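Local coordinates for zinc finger (CCCH type) motif-containing protein (Toxoplasma gondii, PDB 7NG2) that probably reads N6-methyladenosine in mRNA through its YTH domain, one piece of a longer zinc-finger protein linked to cleavage and polyadenylation, at residues D54-F60 with G70-M74; L77-F83 with S96-V100; K104-I108 with M147-E153. All blocks are in the same frame, centred on the assembly; numbering follows the deposited sequence. Where two conformers were deposited one is given.

Contact 1 of 3, residues D54-F60 with G70-M74; sequences DHVLLLF and GFGRM
The imidazole of His55 meets Arg73 at its edge: NE of Arg73 lies almost exactly in the ring plane and donates to ND1 of His55 at 2.9 Å, with an N-H...N angle of 164°. Ring and guanidinium stand 80° apart. At the guanidinium's own edge NH2 of Arg73 reaches O of Asp54 at 2.7 Å, a more bent bond tilted from the guanidinium plane, and a water sits over the centre of one guanidinium face; the same NH2 also bonds to Gly1 O. An extended chain, starting with CG anti to the backbone N (chi1 -176°), carries the guanidinium alongside strand 55-62 toward its N-terminal end. The ring of Phe60 turns its edge to the backbone of Gly70-Gly72, while Trp102 stacks on it. Strands 55-62 and 67-74 form an antiparallel beta hairpin at the heart of the YTH-domain sheet, with Leu58 and Gly72 as a hydrogen-bonded pair: Leu58 N to Gly72 O is 2.8 Å and Gly72 N to Leu58 O 2.9 Å. Leu57, Leu59, Phe71 and Arg73 share one face, where helix 137-149 covers Leu59 and Phe71. Back toward the His55 end, Val56 and Met74 lie side by side, CB to CB 4.1 Å.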
loop_
_atom_site.group_PDB
_atom_site.type_symbol
_atom_site.label_atom_id
_atom_site.label_comp_id
_atom_site.label_asym_id
_atom_site.label_seq_id
_atom_site.Cartn_x
_atom_site.Cartn_y
_atom_site.Cartn_z
ATOM N N ASP A 54 10.487 1.676 10.852
ATOM C CA ASP A 54 9.478 2.065 11.832
ATOM C C ASP A 54 8.071 1.952 11.254
ATOM O O ASP A 54 7.160 1.457 11.922
ATOM C CB ASP A 54 9.735 3.477 12.354
ATOM C CG ASP A 54 11.057 3.617 13.092
ATOM O OD1 ASP A 54 11.705 2.614 13.470
ATOM O OD2 ASP A 54 11.447 4.780 13.285
ATOM N N HIS A 55 7.880 2.399 10.011
ATOM C CA HIS A 55 6.592 2.355 9.314
ATOM C C HIS A 55 6.774 1.891 7.883
ATOM O O HIS A 55 7.578 2.468 7.145
ATOM C CB HIS A 55 5.938 3.735 9.251
ATOM C CG HIS A 55 5.714 4.361 10.585
ATOM N ND1 HIS A 55 4.806 3.864 11.491
ATOM C CD2 HIS A 55 6.267 5.453 11.160
ATOM C CE1 HIS A 55 4.817 4.616 12.576
ATOM N NE2 HIS A 55 5.691 5.593 12.397
ATOM N N VAL A 56 6.005 0.876 7.493
ATOM C CA VAL A 56 5.904 0.459 6.099
ATOM C C VAL A 56 4.547 0.900 5.574
ATOM O O VAL A 56 3.504 0.441 6.055
ATOM C CB VAL A 56 6.105 -1.057 5.952
ATOM C CG1 VAL A 56 5.827 -1.493 4.529
ATOM C CG2 VAL A 56 7.516 -1.439 6.376
ATOM N N LEU A 57 4.561 1.799 4.587
ATOM C CA LEU A 57 3.352 2.357 4.001
ATOM C C LEU A 57 3.058 1.694 2.664
ATOM O O LEU A 57 3.970 1.451 1.863
ATOM C CB LEU A 57 3.487 3.869 3.799
ATOM C CG LEU A 57 3.516 4.762 5.045
ATOM C CD1 LEU A 57 2.423 4.386 6.037
ATOM C CD2 LEU A 57 4.876 4.782 5.721
ATOM N N LEU A 58 1.786 1.358 2.473
ATOM C CA LEU A 58 1.288 0.701 1.273
ATOM C C LEU A 58 0.328 1.661 0.590
ATOM O O LEU A 58 -0.659 2.084 1.191
ATOM C CB LEU A 58 0.575 -0.594 1.649
ATOM C CG LEU A 58 1.408 -1.524 2.531
ATOM C CD1 LEU A 58 0.545 -2.689 2.931
ATOM C CD2 LEU A 58 2.671 -2.018 1.839
ATOM N N LEU A 59 0.619 1.996 -0.663
ATOM C CA LEU A 59 -0.135 2.993 -1.424
ATOM C C LEU A 59 -0.938 2.227 -2.466
ATOM O O LEU A 59 -0.361 1.651 -3.395
ATOM C CB LEU A 59 0.826 3.979 -2.088
ATOM C CG LEU A 59 1.477 5.038 -1.172
ATOM C CD1 LEU A 59 2.317 4.460 -0.020
ATOM C CD2 LEU A 59 2.309 6.019 -2.001
ATOM N N PHE A 60 -2.258 2.202 -2.298
ATOM C CA PHE A 60 -3.108 1.286 -3.057
ATOM C C PHE A 60 -3.586 1.912 -4.358
ATOM O O PHE A 60 -4.107 3.031 -4.362
ATOM C CB PHE A 60 -4.311 0.888 -2.216
ATOM C CG PHE A 60 -3.983 -0.089 -1.120
ATOM C CD1 PHE A 60 -3.570 0.356 0.127
ATOM C CD2 PHE A 60 -4.081 -1.458 -1.338
ATOM C CE1 PHE A 60 -3.277 -0.536 1.148
ATOM C CE2 PHE A 60 -3.780 -2.356 -0.322
ATOM C CZ PHE A 60 -3.373 -1.890 0.916
ATOM N N GLY A 70 -5.935 5.348 -1.722
ATOM C CA GLY A 70 -5.583 5.623 -0.349
ATOM C C GLY A 70 -4.289 4.930 0.013
ATOM O O GLY A 70 -3.549 4.451 -0.838
ATOM N N PHE A 71 -4.023 4.889 1.315
ATOM C CA PHE A 71 -2.807 4.251 1.788
ATOM C C PHE A 71 -3.028 3.696 3.185
ATOM O O PHE A 71 -3.955 4.093 3.897
ATOM C CB PHE A 71 -1.570 5.171 1.722
ATOM C CG PHE A 71 -1.596 6.340 2.677
ATOM C CD1 PHE A 71 -2.180 7.538 2.300
ATOM C CD2 PHE A 71 -0.997 6.261 3.929
ATOM C CE1 PHE A 71 -2.187 8.632 3.160
ATOM C CE2 PHE A 71 -1.001 7.345 4.783
ATOM C CZ PHE A 71 -1.598 8.534 4.400
ATOM N N GLY A 72 -2.174 2.743 3.546
ATOM C CA GLY A 72 -2.260 2.116 4.849
ATOM C C GLY A 72 -0.889 1.738 5.362
ATOM O O GLY A 72 0.115 1.853 4.657
ATOM N N ARG A 73 -0.847 1.320 6.624
ATOM C CA ARG A 73 0.376 0.855 7.261
ATOM C C ARG A 73 0.322 -0.661 7.398
ATOM O O ARG A 73 -0.699 -1.220 7.817
ATOM C CB ARG A 73 0.528 1.490 8.647
ATOM C CG ARG A 73 1.825 1.124 9.352
ATOM C CD ARG A 73 1.875 1.711 10.754
ATOM N NE ARG A 73 3.177 1.526 11.389
ATOM C CZ ARG A 73 3.530 0.447 12.085
ATOM N NH1 ARG A 73 2.675 -0.553 12.236
ATOM N NH2 ARG A 73 4.737 0.381 12.652
ATOM N N MET A 74 1.408 -1.326 7.018
ATOM C CA MET A 74 1.538 -2.751 7.288
ATOM C C MET A 74 1.691 -2.955 8.791
ATOM O O MET A 74 2.570 -2.366 9.423
ATOM C CB MET A 74 2.768 -3.280 6.561
ATOM C CG MET A 74 2.997 -4.767 6.682
ATOM S SD MET A 74 4.426 -5.231 5.702
ATOM C CE MET A 74 4.452 -6.999 5.960
HETATM O O HOH W 1 4.901 -0.818 9.444
#

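Contact 2 of 3, residues L77-F83 with S96-V100; sequences LPDPQLF and SNFRV
Leu82 and Asn97 hold the tight half of this contact. One methyl of Leu82, CD2, is pressed onto the Phe98-Arg99 peptide, 3.3 Å from C of Phe98, and it also meets CG of Arg99 at 3.6 Å; the two side chains cross at about a right angle. A chi1 of -180° swings Leu82 so that CD2 lands on the backbone, with CD1 beside CG of Arg99. Asn97 works in the other direction: ND2 donates to O of Leu82 at 2.9 Å, nearly straight and in the plane of Asn97's own amide, though tilted out of the Leu82 carbonyl plane, while OD1 accepts from NE2 of Gln91. Both ends of this buried amide are thus used, which fixes its rotation. A second link joins the backbones, Asp79 N to Asn97 O at 2.7 Å, and a water between turn and strand bridges Asn97 N and Asp79 O. The Pro78 ring packs by CB against O of Ser96 at 3.5 Å.

The outer side is looser. Ser96 OG comes no closer to Pro80 than 3.7 Å, at CG. A water bonds to Asp79 OD2 and only weakly to Arg99 NE; NE of Arg99 lies 6.1 Å from OD2 of Asp79, so the opposite charges do not touch directly. OD1 of Asp79 accepts from Gln81 N, an Asx turn overlapping a type I beta turn from Asp79 to Leu82 in the long connection between strands 67-74 and 98-109 of the YTH domain.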
loop_
_atom_site.group_PDB
_atom_site.type_symbol
_atom_site.label_atom_id
_atom_site.label_comp_id
_atom_site.label_asym_id
_atom_site.label_seq_id
_atom_site.Cartn_x
_atom_site.Cartn_y
_atom_site.Cartn_z
ATOM N N LEU A 77 3.547 -9.200 10.125
ATOM C CA LEU A 77 4.125 -10.084 9.138
ATOM C C LEU A 77 3.024 -10.954 8.535
ATOM O O LEU A 77 1.959 -11.133 9.132
ATOM C CB LEU A 77 5.158 -10.991 9.805
ATOM C CG LEU A 77 6.482 -10.313 10.174
ATOM C CD1 LEU A 77 7.382 -11.257 10.983
ATOM C CD2 LEU A 77 7.208 -9.799 8.931
ATOM N N PRO A 78 3.259 -11.505 7.347
ATOM C CA PRO A 78 2.357 -12.538 6.820
ATOM C C PRO A 78 2.112 -13.624 7.861
ATOM O O PRO A 78 3.039 -14.097 8.520
ATOM C CB PRO A 78 3.113 -13.066 5.597
ATOM C CG PRO A 78 3.969 -11.891 5.165
ATOM C CD PRO A 78 4.385 -11.229 6.442
ATOM N N ASP A 79 0.837 -13.981 8.033
ATOM C CA ASP A 79 0.346 -14.757 9.168
ATOM C C ASP A 79 -0.652 -15.790 8.661
ATOM O O ASP A 79 -1.760 -15.429 8.246
ATOM C CB ASP A 79 -0.329 -13.794 10.152
ATOM C CG ASP A 79 -0.891 -14.482 11.390
ATOM O OD1 ASP A 79 -0.808 -15.720 11.494
ATOM O OD2 ASP A 79 -1.416 -13.765 12.273
ATOM N N PRO A 80 -0.306 -17.080 8.689
ATOM C CA PRO A 80 -1.225 -18.098 8.154
ATOM C C PRO A 80 -2.569 -18.169 8.864
ATOM O O PRO A 80 -3.516 -18.723 8.296
ATOM C CB PRO A 80 -0.434 -19.404 8.313
ATOM C CG PRO A 80 0.995 -18.981 8.360
ATOM C CD PRO A 80 0.996 -17.655 9.065
ATOM N N GLN A 81 -2.697 -17.621 10.072
ATOM C CA GLN A 81 -3.955 -17.681 10.809
ATOM C C GLN A 81 -4.816 -16.438 10.637
ATOM O O GLN A 81 -5.889 -16.356 11.236
ATOM C CB GLN A 81 -3.698 -17.933 12.301
ATOM C CG GLN A 81 -2.813 -19.141 12.601
ATOM C CD GLN A 81 -3.181 -20.363 11.778
ATOM O OE1 GLN A 81 -4.357 -20.696 11.623
ATOM N NE2 GLN A 81 -2.169 -21.036 11.237
ATOM N N LEU A 82 -4.382 -15.468 9.840
ATOM C CA LEU A 82 -5.169 -14.260 9.633
ATOM C C LEU A 82 -6.122 -14.480 8.465
ATOM O O LEU A 82 -5.680 -14.735 7.337
ATOM C CB LEU A 82 -4.256 -13.068 9.362
ATOM C CG LEU A 82 -4.961 -11.732 9.129
ATOM C CD1 LEU A 82 -5.694 -11.298 10.388
ATOM C CD2 LEU A 82 -3.955 -10.690 8.698
ATOM N N PHE A 83 -7.428 -14.372 8.738
ATOM C CA PHE A 83 -8.508 -14.552 7.766
ATOM C C PHE A 83 -8.190 -15.623 6.728
ATOM O O PHE A 83 -8.174 -15.340 5.528
ATOM C CB PHE A 83 -8.901 -13.219 7.121
ATOM C CG PHE A 83 -9.509 -12.247 8.091
ATOM C CD1 PHE A 83 -10.805 -12.424 8.548
ATOM C CD2 PHE A 83 -8.777 -11.173 8.567
ATOM C CE1 PHE A 83 -11.365 -11.536 9.456
ATOM C CE2 PHE A 83 -9.330 -10.286 9.471
ATOM C CZ PHE A 83 -10.623 -10.465 9.915
ATOM N N SER A 96 1.102 -15.432 2.758
ATOM C CA SER A 96 0.065 -15.422 3.780
ATOM C C SER A 96 -0.467 -14.004 3.987
ATOM O O SER A 96 0.211 -13.005 3.711
ATOM C CB SER A 96 0.607 -15.957 5.108
ATOM O OG SER A 96 0.931 -17.335 5.028
ATOM N N ASN A 97 -1.702 -13.922 4.479
ATOM C CA ASN A 97 -2.324 -12.636 4.756
ATOM C C ASN A 97 -1.589 -11.903 5.868
ATOM O O ASN A 97 -1.087 -12.503 6.819
ATOM C CB ASN A 97 -3.773 -12.842 5.197
ATOM C CG ASN A 97 -4.631 -13.437 4.105
ATOM O OD1 ASN A 97 -4.378 -13.239 2.927
ATOM N ND2 ASN A 97 -5.664 -14.171 4.498
ATOM N N PHE A 98 -1.539 -10.581 5.754
ATOM C CA PHE A 98 -0.990 -9.752 6.812
ATOM C C PHE A 98 -1.946 -8.605 7.111
ATOM O O PHE A 98 -2.789 -8.236 6.287
ATOM C CB PHE A 98 0.423 -9.226 6.487
ATOM C CG PHE A 98 0.528 -8.472 5.183
ATOM C CD1 PHE A 98 0.346 -7.103 5.145
ATOM C CD2 PHE A 98 0.848 -9.134 4.005
ATOM C CE1 PHE A 98 0.476 -6.402 3.958
ATOM C CE2 PHE A 98 0.973 -8.442 2.813
ATOM C CZ PHE A 98 0.785 -7.069 2.792
ATOM N N ARG A 99 -1.827 -8.066 8.321
ATOM C CA ARG A 99 -2.711 -6.995 8.752
ATOM C C ARG A 99 -2.277 -5.664 8.150
ATOM O O ARG A 99 -1.081 -5.361 8.050
ATOM C CB ARG A 99 -2.722 -6.898 10.278
ATOM C CG ARG A 99 -3.620 -7.933 10.942
ATOM C CD ARG A 99 -3.822 -7.651 12.424
ATOM N NE ARG A 99 -2.590 -7.814 13.188
ATOM C CZ ARG A 99 -2.009 -6.844 13.887
ATOM N NH1 ARG A 99 -2.547 -5.630 13.921
ATOM N NH2 ARG A 99 -0.889 -7.088 14.553
ATOM N N VAL A 100 -3.271 -4.868 7.765
ATOM C CA VAL A 100 -3.079 -3.515 7.256
ATOM C C VAL A 100 -4.040 -2.599 7.995
ATOM O O VAL A 100 -5.192 -2.967 8.253
ATOM C CB VAL A 100 -3.355 -3.445 5.738
ATOM C CG1 VAL A 100 -3.245 -2.007 5.224
ATOM C CG2 VAL A 100 -2.405 -4.346 4.991
HETATM O O HOH W 2 -3.080 -16.222 5.582
HETATM O O HOH W 3 -1.715 -10.915 11.910
#

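Contact 3 of 3, residues K104-I108 with M147-E153; sequences KQCKI and MSQRPSE
The last turn of helix 137-149 and the chain following it pack on residues 104-108 of strand 98-109, held by a lysine that collects two backbone oxygens and a serine hydroxyl. NZ of Lys104 donates to O of Arg150 at 2.7 Å. It also donates to O of Ser148 and, at 2.9 Å, to OG of Ser152. NZ reaches the Arg150 carbonyl from somewhat out of its plane, and that of Ser148 from farther above. Three acceptors so grip one ammonium group, and its positive charge probably offsets the negative end of the helix dipole. A bend at chi2 (65°) folds the lysine chain against residues 147-150, with CE of Lys104 3.2 Å from O of Met147.

On the sheet-facing side of Met147, SG of Cys106 sits against CG of Met147 at 3.6 Å, and CG2 of Ile108 touches that same carbon. These apolar atoms belong to the layer between the central sheet of the YTH domain and its helix 137-149, where Phe68 also covers Ile108 and Met147. The guanidinium of Arg150 lies with one face over Ile108, whose CG1 is 3.5 Å from the plane and displaced toward the rim; NH2 makes a salt bridge to Glu112, and NH1 gives a weak bond to O of Lys107.

Past Pro151 the chain runs beside the strand: Glu153 N donates to O of Gln105 at 2.9 Å, from well above the carbonyl plane although the N-H...O angle is 170°. Glu153 then crosses Lys107 at about a right angle, their CG carbons in contact. A water links Lys107 N, Pro151 O and Glu153 OE2; a second joins Gln105 N to Ser152 OG.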
loop_
_atom_site.group_PDB
_atom_site.type_symbol
_atom_site.label_atom_id
_atom_site.label_comp_id
_atom_site.label_asym_id
_atom_site.label_seq_id
_atom_site.Cartn_x
_atom_site.Cartn_y
_atom_site.Cartn_z
ATOM N N LYS A 104 -5.903 6.355 4.977
ATOM C CA LYS A 104 -6.638 7.328 4.181
ATOM C C LYS A 104 -7.351 6.578 3.069
ATOM O O LYS A 104 -6.785 5.653 2.487
ATOM C CB LYS A 104 -5.698 8.360 3.546
ATOM C CG LYS A 104 -6.403 9.474 2.780
ATOM C CD LYS A 104 -7.232 10.352 3.704
ATOM C CE LYS A 104 -7.838 11.544 2.981
ATOM N NZ LYS A 104 -8.408 12.528 3.960
ATOM N N GLN A 105 -8.598 6.960 2.817
ATOM C CA GLN A 105 -9.318 6.610 1.598
ATOM C C GLN A 105 -9.556 7.902 0.833
ATOM O O GLN A 105 -10.064 8.874 1.399
ATOM C CB GLN A 105 -10.666 5.974 1.927
ATOM C CG GLN A 105 -10.565 4.651 2.658
ATOM C CD GLN A 105 -11.916 4.110 3.076
ATOM O OE1 GLN A 105 -12.815 3.948 2.254
ATOM N NE2 GLN A 105 -12.059 3.816 4.359
ATOM N N CYS A 106 -9.196 7.924 -0.446
ATOM C CA CYS A 106 -9.272 9.166 -1.201
ATOM C C CYS A 106 -9.352 8.820 -2.676
ATOM O O CYS A 106 -9.326 7.651 -3.069
ATOM C CB CYS A 106 -8.018 10.018 -0.986
ATOM S SG CYS A 106 -6.474 9.194 -1.455
ATOM N N LYS A 107 -9.426 9.861 -3.493
ATOM C CA LYS A 107 -9.273 9.747 -4.935
ATOM C C LYS A 107 -8.222 10.756 -5.364
ATOM O O LYS A 107 -8.368 11.957 -5.109
ATOM C CB LYS A 107 -10.602 10.016 -5.639
ATOM C CG LYS A 107 -11.720 9.117 -5.153
ATOM C CD LYS A 107 -12.715 8.795 -6.244
ATOM C CE LYS A 107 -13.820 7.894 -5.717
ATOM N NZ LYS A 107 -14.902 7.690 -6.721
ATOM N N ILE A 108 -7.158 10.269 -5.992
ATOM C CA ILE A 108 -6.150 11.127 -6.609
ATOM C C ILE A 108 -5.651 10.429 -7.863
ATOM O O ILE A 108 -5.391 9.225 -7.848
ATOM C CB ILE A 108 -5.002 11.467 -5.632
ATOM C CG1 ILE A 108 -4.038 12.479 -6.253
ATOM C CG2 ILE A 108 -4.268 10.204 -5.179
ATOM C CD1 ILE A 108 -3.066 13.079 -5.249
ATOM N N MET A 147 -2.373 12.780 -0.572
ATOM C CA MET A 147 -3.573 11.971 -0.351
ATOM C C MET A 147 -4.287 12.394 0.925
ATOM O O MET A 147 -5.519 12.529 0.946
ATOM C CB MET A 147 -3.222 10.481 -0.290
ATOM C CG MET A 147 -2.930 9.859 -1.642
ATOM S SD MET A 147 -2.926 8.055 -1.600
ATOM C CE MET A 147 -1.192 7.691 -1.691
ATOM N N SER A 148 -3.532 12.596 2.006
ATOM C CA SER A 148 -4.155 12.942 3.277
ATOM C C SER A 148 -4.923 14.254 3.190
ATOM O O SER A 148 -5.951 14.409 3.860
ATOM C CB SER A 148 -3.106 12.997 4.382
ATOM O OG SER A 148 -2.567 11.714 4.610
ATOM N N GLN A 149 -4.462 15.193 2.345
ATOM C CA GLN A 149 -5.126 16.493 2.210
ATOM C C GLN A 149 -6.447 16.406 1.458
ATOM O O GLN A 149 -7.274 17.317 1.581
ATOM C CB GLN A 149 -4.232 17.483 1.460
ATOM C CG GLN A 149 -2.967 17.783 2.192
ATOM C CD GLN A 149 -2.026 18.665 1.410
ATOM O OE1 GLN A 149 -2.209 18.909 0.213
ATOM N NE2 GLN A 149 -1.013 19.152 2.087
ATOM N N ARG A 150 -6.646 15.357 0.664
ATOM C CA ARG A 150 -7.877 15.190 -0.082
ATOM C C ARG A 150 -9.016 14.882 0.883
ATOM O O ARG A 150 -8.785 14.414 2.002
ATOM C CB ARG A 150 -7.733 14.018 -1.053
ATOM C CG ARG A 150 -6.759 14.259 -2.192
ATOM C CD ARG A 150 -7.319 15.268 -3.169
ATOM N NE ARG A 150 -6.312 15.729 -4.118
ATOM C CZ ARG A 150 -6.314 15.431 -5.412
ATOM N NH1 ARG A 150 -7.273 14.665 -5.920
ATOM N NH2 ARG A 150 -5.357 15.903 -6.199
ATOM N N PRO A 151 -10.262 15.120 0.472
ATOM C CA PRO A 151 -11.391 14.667 1.289
ATOM C C PRO A 151 -11.345 13.158 1.461
ATOM O O PRO A 151 -10.942 12.417 0.561
ATOM C CB PRO A 151 -12.620 15.100 0.481
ATOM C CG PRO A 151 -12.130 16.165 -0.441
ATOM C CD PRO A 151 -10.700 15.833 -0.741
ATOM N N SER A 152 -11.720 12.706 2.647
ATOM C CA SER A 152 -11.819 11.276 2.879
ATOM C C SER A 152 -13.032 10.725 2.140
ATOM O O SER A 152 -14.128 11.286 2.207
ATOM C CB SER A 152 -11.953 11.011 4.374
ATOM O OG SER A 152 -10.684 11.078 5.010
ATOM N N GLU A 153 -12.830 9.624 1.437
ATOM C CA GLU A 153 -13.903 8.894 0.780
ATOM C C GLU A 153 -14.345 7.746 1.676
ATOM O O GLU A 153 -13.576 7.252 2.504
ATOM C CB GLU A 153 -13.406 8.328 -0.548
ATOM C CG GLU A 153 -12.819 9.362 -1.482
ATOM C CD GLU A 153 -13.874 10.255 -2.104
ATOM O OE1 GLU A 153 -15.025 9.795 -2.262
ATOM O OE2 GLU A 153 -13.549 11.414 -2.436
HETATM O O HOH W 4 -9.907 8.365 4.997
HETATM O O HOH W 5 -10.749 12.177 -2.194
#

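All three contacts are tied to one mixed beta sheet and follow one another along the chain. Contact 1 lies near its middle, its centre about 5 Å from the chain's centre. Strand 98-109, the neighbour of strand 67-74, passes from contact 2 near its N-terminal part to contact 3 farther along; those two have centres about 26 Å apart, on opposite sides of the chain's centre. The centres of contacts 2 and 3 lie about 15 and 14 Å from that of contact 1, and both touch it: Leu58 and Met74 pack on Phe98, while Leu59 reaches Met147 and Phe71 pairs through its backbone with Lys104. The hairpin thus lies between the surface loop 77-83 and helix 137-149.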